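Local coordinates for protein possible metal-dependent hydrolase (Veillonella parvula, PDB 3RPC) that is probably a zinc-dependent hydrolase of the metallo-beta-lactamase superfamily, carrying two zinc ions in its active site, at residues I154-D168 with A178-N190. Numbering follows the deposited sequence.
Sequences IFEAADEPTVYLVGD and ALLRFDPNVIIMN. With ZN (zinc ion), chain E; ZN (zinc ion), chain F.
Y164 packs against P184 and against A178 and L179 of helix 173-182. The Y164 and P184 side chains lie side by side and point the same way, with Y164 CB 3.5 Å from P184 CB. The ring extends to the helix because chi1 of -178° turns CG away from the backbone N. The methyl CB of A178 sits 3.6 Å from Y164 CZ, and L179 CD2 meets the ring at its edge. V166 CG2 covers one ring face and also touches I187 CG2, 3.7 Å away. Further along, I154 CG1 packs obliquely on the F182 ring. The carboxylate of E156 stands nearly perpendicular to that ring; its OE1 makes a salt bridge with R126, while OE2 shares a water with T162 OG1 and F182 O. Strands 163-165 and 186-190 with helix 173-182 form a beta-alpha-beta unit of the metallo-beta-lactamase fold. The strands run parallel, their axes 12° apart, joined by the backbone hydrogen bonds Y164 N to V186 O, I188 N to Y164 O and V166 N to I188 O. On the sheet face away from Y164, V163 CG1 meets I188 CD1. Just before strand 186-190, N185 OD1 takes the T162 N-H on an in-plane lone pair (2.9 Å). T162 O accepts from both N185 N and V186 N. At the other end, N190 ND2 gives a weak hydrogen bond to D168 OD1 (2.8 Å), while D168 OD2 bridges both zinc ions, whose other protein ligands are H72, H74, D76, H77, H132 and H226.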
loop_
_atom_site.group_PDB
_atom_site.type_symbol
_atom_site.label_atom_id
_atom_site.label_comp_id
_atom_site.label_asym_id
_atom_site.label_seq_id
_atom_site.Cartn_x
_atom_site.Cartn_y
_atom_site.Cartn_z
ATOM N N ILE A 154 -3.117 13.187 2.149
ATOM C CA ILE A 154 -2.569 14.413 1.585
ATOM C C ILE A 154 -3.722 15.408 1.403
ATOM O O ILE A 154 -4.750 15.066 0.818
ATOM C CB ILE A 154 -1.887 14.126 0.222
ATOM C CG1 ILE A 154 -0.502 13.499 0.441
ATOM C CG2 ILE A 154 -1.779 15.394 -0.614
ATOM C CD1 ILE A 154 0.562 14.490 0.885
ATOM N N PHE A 155 -3.578 16.608 1.962
ATOM C CA PHE A 155 -4.575 17.670 1.771
ATOM C C PHE A 155 -3.989 18.730 0.832
ATOM O O PHE A 155 -2.919 19.278 1.101
ATOM C CB PHE A 155 -4.946 18.362 3.095
ATOM C CG PHE A 155 -5.504 17.445 4.153
ATOM C CD1 PHE A 155 -6.868 17.422 4.420
ATOM C CD2 PHE A 155 -4.670 16.641 4.910
ATOM C CE1 PHE A 155 -7.384 16.606 5.415
ATOM C CE2 PHE A 155 -5.181 15.817 5.909
ATOM C CZ PHE A 155 -6.541 15.793 6.157
ATOM N N GLU A 156 -4.685 19.011 -0.265
ATOM C CA GLU A 156 -4.266 20.038 -1.214
ATOM C C GLU A 156 -5.377 21.059 -1.400
ATOM O O GLU A 156 -6.553 20.706 -1.386
ATOM C CB GLU A 156 -3.945 19.417 -2.569
ATOM C CG GLU A 156 -2.762 18.482 -2.548
ATOM C CD GLU A 156 -2.558 17.780 -3.876
ATOM O OE1 GLU A 156 -3.539 17.650 -4.639
ATOM O OE2 GLU A 156 -1.420 17.368 -4.162
ATOM N N ALA A 157 -5.003 22.321 -1.579
ATOM C CA ALA A 157 -5.979 23.369 -1.888
ATOM C C ALA A 157 -5.257 24.557 -2.508
ATOM O O ALA A 157 -4.066 24.758 -2.266
ATOM C CB ALA A 157 -6.739 23.792 -0.630
ATOM N N ALA A 158 -5.974 25.344 -3.304
ATOM C CA ALA A 158 -5.364 26.455 -4.026
ATOM C C ALA A 158 -4.686 27.453 -3.099
ATOM O O ALA A 158 -5.307 27.961 -2.163
ATOM C CB ALA A 158 -6.409 27.163 -4.882
ATOM N N ASP A 159 -3.404 27.717 -3.355
ATOM C CA ASP A 159 -2.652 28.735 -2.623
ATOM C C ASP A 159 -2.450 28.384 -1.158
ATOM O O ASP A 159 -2.141 29.254 -0.342
ATOM C CB ASP A 159 -3.347 30.091 -2.739
ATOM C CG ASP A 159 -3.599 30.487 -4.175
ATOM O OD1 ASP A 159 -2.661 30.375 -4.995
ATOM O OD2 ASP A 159 -4.735 30.892 -4.488
ATOM N N GLU A 160 -2.614 27.105 -0.833
ATOM C CA GLU A 160 -2.420 26.639 0.530
ATOM C C GLU A 160 -1.272 25.638 0.555
ATOM O O GLU A 160 -1.008 24.975 -0.444
ATOM C CB GLU A 160 -3.694 25.963 1.047
ATOM C CG GLU A 160 -4.945 26.835 1.021
ATOM C CD GLU A 160 -4.825 28.016 1.959
ATOM O OE1 GLU A 160 -3.956 27.973 2.857
ATOM O OE2 GLU A 160 -5.589 28.992 1.793
ATOM N N PRO A 161 -0.590 25.515 1.703
ATOM C CA PRO A 161 0.438 24.479 1.806
ATOM C C PRO A 161 -0.197 23.109 1.658
ATOM O O PRO A 161 -1.282 22.868 2.180
ATOM C CB PRO A 161 0.981 24.655 3.234
ATOM C CG PRO A 161 -0.126 25.350 3.982
ATOM C CD PRO A 161 -0.771 26.259 2.966
ATOM N N THR A 162 0.470 22.222 0.932
ATOM C CA THR A 162 0.046 20.840 0.882
ATOM C C THR A 162 0.450 20.190 2.195
ATOM O O THR A 162 1.595 20.308 2.623
ATOM C CB THR A 162 0.697 20.119 -0.292
ATOM O OG1 THR A 162 0.174 20.660 -1.509
ATOM C CG2 THR A 162 0.415 18.620 -0.229
ATOM N N VAL A 163 -0.508 19.534 2.838
ATOM C CA VAL A 163 -0.300 18.929 4.145
ATOM C C VAL A 163 -0.331 17.410 4.038
ATOM O O VAL A 163 -1.282 16.839 3.503
ATOM C CB VAL A 163 -1.388 19.385 5.136
ATOM C CG1 VAL A 163 -1.181 18.742 6.495
ATOM C CG2 VAL A 163 -1.399 20.907 5.247
ATOM N N TYR A 164 0.710 16.755 4.559
ATOM C CA TYR A 164 0.787 15.295 4.555
ATOM C C TYR A 164 0.597 14.797 5.978
ATOM O O TYR A 164 1.489 14.942 6.816
ATOM C CB TYR A 164 2.151 14.840 4.010
ATOM C CG TYR A 164 2.369 13.341 3.894
ATOM C CD1 TYR A 164 1.310 12.430 3.945
ATOM C CD2 TYR A 164 3.655 12.835 3.735
ATOM C CE1 TYR A 164 1.540 11.050 3.825
ATOM C CE2 TYR A 164 3.885 11.486 3.627
ATOM C CZ TYR A 164 2.840 10.594 3.679
ATOM O OH TYR A 164 3.119 9.241 3.562
ATOM N N LEU A 165 -0.579 14.240 6.256
ATOM C CA LEU A 165 -0.845 13.546 7.508
ATOM C C LEU A 165 -0.365 12.117 7.296
ATOM O O LEU A 165 -1.013 11.317 6.631
ATOM C CB LEU A 165 -2.346 13.582 7.797
ATOM C CG LEU A 165 -2.852 12.878 9.048
ATOM C CD1 LEU A 165 -2.522 13.683 10.295
ATOM C CD2 LEU A 165 -4.368 12.692 8.928
ATOM N N VAL A 166 0.804 11.795 7.834
ATOM C CA VAL A 166 1.458 10.543 7.452
ATOM C C VAL A 166 0.719 9.305 7.972
ATOM O O VAL A 166 0.627 8.276 7.280
ATOM C CB VAL A 166 2.912 10.522 7.930
ATOM C CG1 VAL A 166 3.599 9.212 7.507
ATOM C CG2 VAL A 166 3.658 11.720 7.355
ATOM N N GLY A 167 0.202 9.407 9.196
ATOM C CA GLY A 167 -0.568 8.330 9.795
ATOM C C GLY A 167 0.254 7.296 10.546
ATOM O O GLY A 167 1.472 7.425 10.694
ATOM N N ASP A 168 -0.429 6.264 11.034
ATOM C CA ASP A 168 0.220 5.183 11.774
ATOM C C ASP A 168 0.896 4.196 10.822
ATOM O O ASP A 168 0.335 3.154 10.482
ATOM C CB ASP A 168 -0.798 4.461 12.670
ATOM C CG ASP A 168 -0.954 5.110 14.046
ATOM O OD1 ASP A 168 -0.524 6.263 14.228
ATOM O OD2 ASP A 168 -1.508 4.452 14.951
ATOM N N ALA A 178 4.399 9.159 -1.528
ATOM C CA ALA A 178 3.626 10.359 -1.235
ATOM C C ALA A 178 4.509 11.600 -1.242
ATOM O O ALA A 178 4.118 12.644 -1.768
ATOM C CB ALA A 178 2.896 10.223 0.091
ATOM N N LEU A 179 5.699 11.486 -0.663
ATOM C CA LEU A 179 6.609 12.621 -0.572
ATOM C C LEU A 179 7.011 13.144 -1.948
ATOM O O LEU A 179 7.009 14.351 -2.192
ATOM C CB LEU A 179 7.862 12.241 0.237
ATOM C CG LEU A 179 7.633 12.011 1.737
ATOM C CD1 LEU A 179 8.895 11.467 2.400
ATOM C CD2 LEU A 179 7.177 13.280 2.443
ATOM N N LEU A 180 7.355 12.235 -2.857
ATOM C CA LEU A 180 7.816 12.662 -4.167
ATOM C C LEU A 180 6.659 13.112 -5.065
ATOM O O LEU A 180 6.773 14.100 -5.793
ATOM C CB LEU A 180 8.626 11.545 -4.831
ATOM C CG LEU A 180 9.217 11.873 -6.208
ATOM C CD1 LEU A 180 10.238 13.001 -6.119
ATOM C CD2 LEU A 180 9.846 10.633 -6.825
ATOM N N ARG A 181 5.538 12.404 -5.000
ATOM C CA ARG A 181 4.413 12.719 -5.875
ATOM C C ARG A 181 3.735 14.036 -5.534
ATOM O O ARG A 181 3.325 14.775 -6.427
ATOM C CB ARG A 181 3.387 11.587 -5.863
ATOM C CG ARG A 181 3.915 10.332 -6.512
ATOM C CD ARG A 181 3.075 9.116 -6.201
ATOM N NE ARG A 181 3.718 7.918 -6.742
ATOM C CZ ARG A 181 3.189 6.701 -6.705
ATOM N NH1 ARG A 181 2.004 6.511 -6.142
ATOM N NH2 ARG A 181 3.858 5.674 -7.223
ATOM N N PHE A 182 3.624 14.335 -4.243
ATOM C CA PHE A 182 2.812 15.471 -3.808
ATOM C C PHE A 182 3.602 16.597 -3.142
ATOM O O PHE A 182 3.048 17.664 -2.855
ATOM C CB PHE A 182 1.670 14.979 -2.908
ATOM C CG PHE A 182 0.862 13.886 -3.534
ATOM C CD1 PHE A 182 0.136 14.129 -4.686
ATOM C CD2 PHE A 182 0.848 12.607 -2.993
ATOM C CE1 PHE A 182 -0.594 13.119 -5.288
ATOM C CE2 PHE A 182 0.117 11.597 -3.583
ATOM C CZ PHE A 182 -0.604 11.853 -4.733
ATOM N N ASP A 183 4.890 16.358 -2.909
ATOM C CA ASP A 183 5.797 17.363 -2.352
ATOM C C ASP A 183 5.140 18.206 -1.266
ATOM O O ASP A 183 5.002 19.426 -1.416
ATOM C CB ASP A 183 6.328 18.284 -3.455
ATOM C CG ASP A 183 7.456 19.179 -2.974
ATOM O OD1 ASP A 183 8.242 18.740 -2.107
ATOM O OD2 ASP A 183 7.559 20.323 -3.463
ATOM N N PRO A 184 4.738 17.561 -0.164
ATOM C CA PRO A 184 4.075 18.301 0.916
ATOM C C PRO A 184 4.953 19.377 1.551
ATOM O O PRO A 184 6.168 19.190 1.722
ATOM C CB PRO A 184 3.730 17.212 1.939
ATOM C CG PRO A 184 4.684 16.082 1.638
ATOM C CD PRO A 184 4.905 16.130 0.150
ATOM N N ASN A 185 4.314 20.490 1.899
ATOM C CA ASN A 185 4.971 21.616 2.552
ATOM C C ASN A 185 4.888 21.521 4.070
ATOM O O ASN A 185 5.673 22.153 4.777
ATOM C CB ASN A 185 4.335 22.925 2.078
ATOM C CG ASN A 185 4.226 22.996 0.570
ATOM O OD1 ASN A 185 3.132 22.941 0.019
ATOM N ND2 ASN A 185 5.364 23.096 -0.108
ATOM N N VAL A 186 3.922 20.741 4.556
ATOM C CA VAL A 186 3.732 20.498 5.988
ATOM C C VAL A 186 3.567 19.001 6.174
ATOM O O VAL A 186 2.789 18.376 5.449
ATOM C CB VAL A 186 2.475 21.219 6.521
ATOM C CG1 VAL A 186 2.252 20.913 8.014
ATOM C CG2 VAL A 186 2.592 22.716 6.290
ATOM N N ILE A 187 4.302 18.421 7.117
ATOM C CA ILE A 187 4.284 16.974 7.300
ATOM C C ILE A 187 4.026 16.642 8.761
ATOM O O ILE A 187 4.852 16.944 9.623
ATOM C CB ILE A 187 5.621 16.355 6.831
ATOM C CG1 ILE A 187 5.881 16.753 5.369
ATOM C CG2 ILE A 187 5.618 14.832 7.015
ATOM C CD1 ILE A 187 7.266 16.331 4.851
ATOM N N ILE A 188 2.870 16.044 9.036
ATOM C CA ILE A 188 2.466 15.723 10.398
ATOM C C ILE A 188 2.747 14.237 10.618
ATOM O O ILE A 188 2.159 13.388 9.943
ATOM C CB ILE A 188 0.967 16.029 10.617
ATOM C CG1 ILE A 188 0.682 17.505 10.333
ATOM C CG2 ILE A 188 0.549 15.680 12.032
ATOM C CD1 ILE A 188 -0.803 17.821 10.207
HETATM N N MSE A 189 3.658 13.940 11.548
HETATM C CA MSE A 189 4.188 12.590 11.748
HETATM C C MSE A 189 3.875 12.050 13.132
HETATM O O MSE A 189 3.960 12.784 14.121
HETATM C CB MSE A 189 5.714 12.611 11.621
HETATM C CG MSE A 189 6.262 13.278 10.378
HETATM SE SE MSE A 189 8.215 13.329 10.483
HETATM C CE MSE A 189 8.594 11.411 10.569
ATOM N N ASN A 190 3.519 10.773 13.200
ATOM C CA ASN A 190 3.279 10.089 14.465
ATOM C C ASN A 190 4.582 9.455 14.941
ATOM O O ASN A 190 4.994 8.410 14.429
ATOM C CB ASN A 190 2.187 9.037 14.281
ATOM C CG ASN A 190 0.824 9.669 14.036
ATOM O OD1 ASN A 190 0.620 10.849 14.351
ATOM N ND2 ASN A 190 -0.114 8.900 13.487
HETATM ZN ZN ZN E . -2.943 2.557 15.148
HETATM ZN ZN ZN F . -1.868 5.157 16.939
HETATM O O HOH W 1 0.865 19.087 -3.758
HETATM O O HOH W 2 3.636 9.128 10.927
HETATM O O HOH W 3 0.424 11.537 11.026
HETATM O O HOH W 4 -3.007 3.158 17.058
HETATM O O HOH W 5 0.011 3.611 17.746
#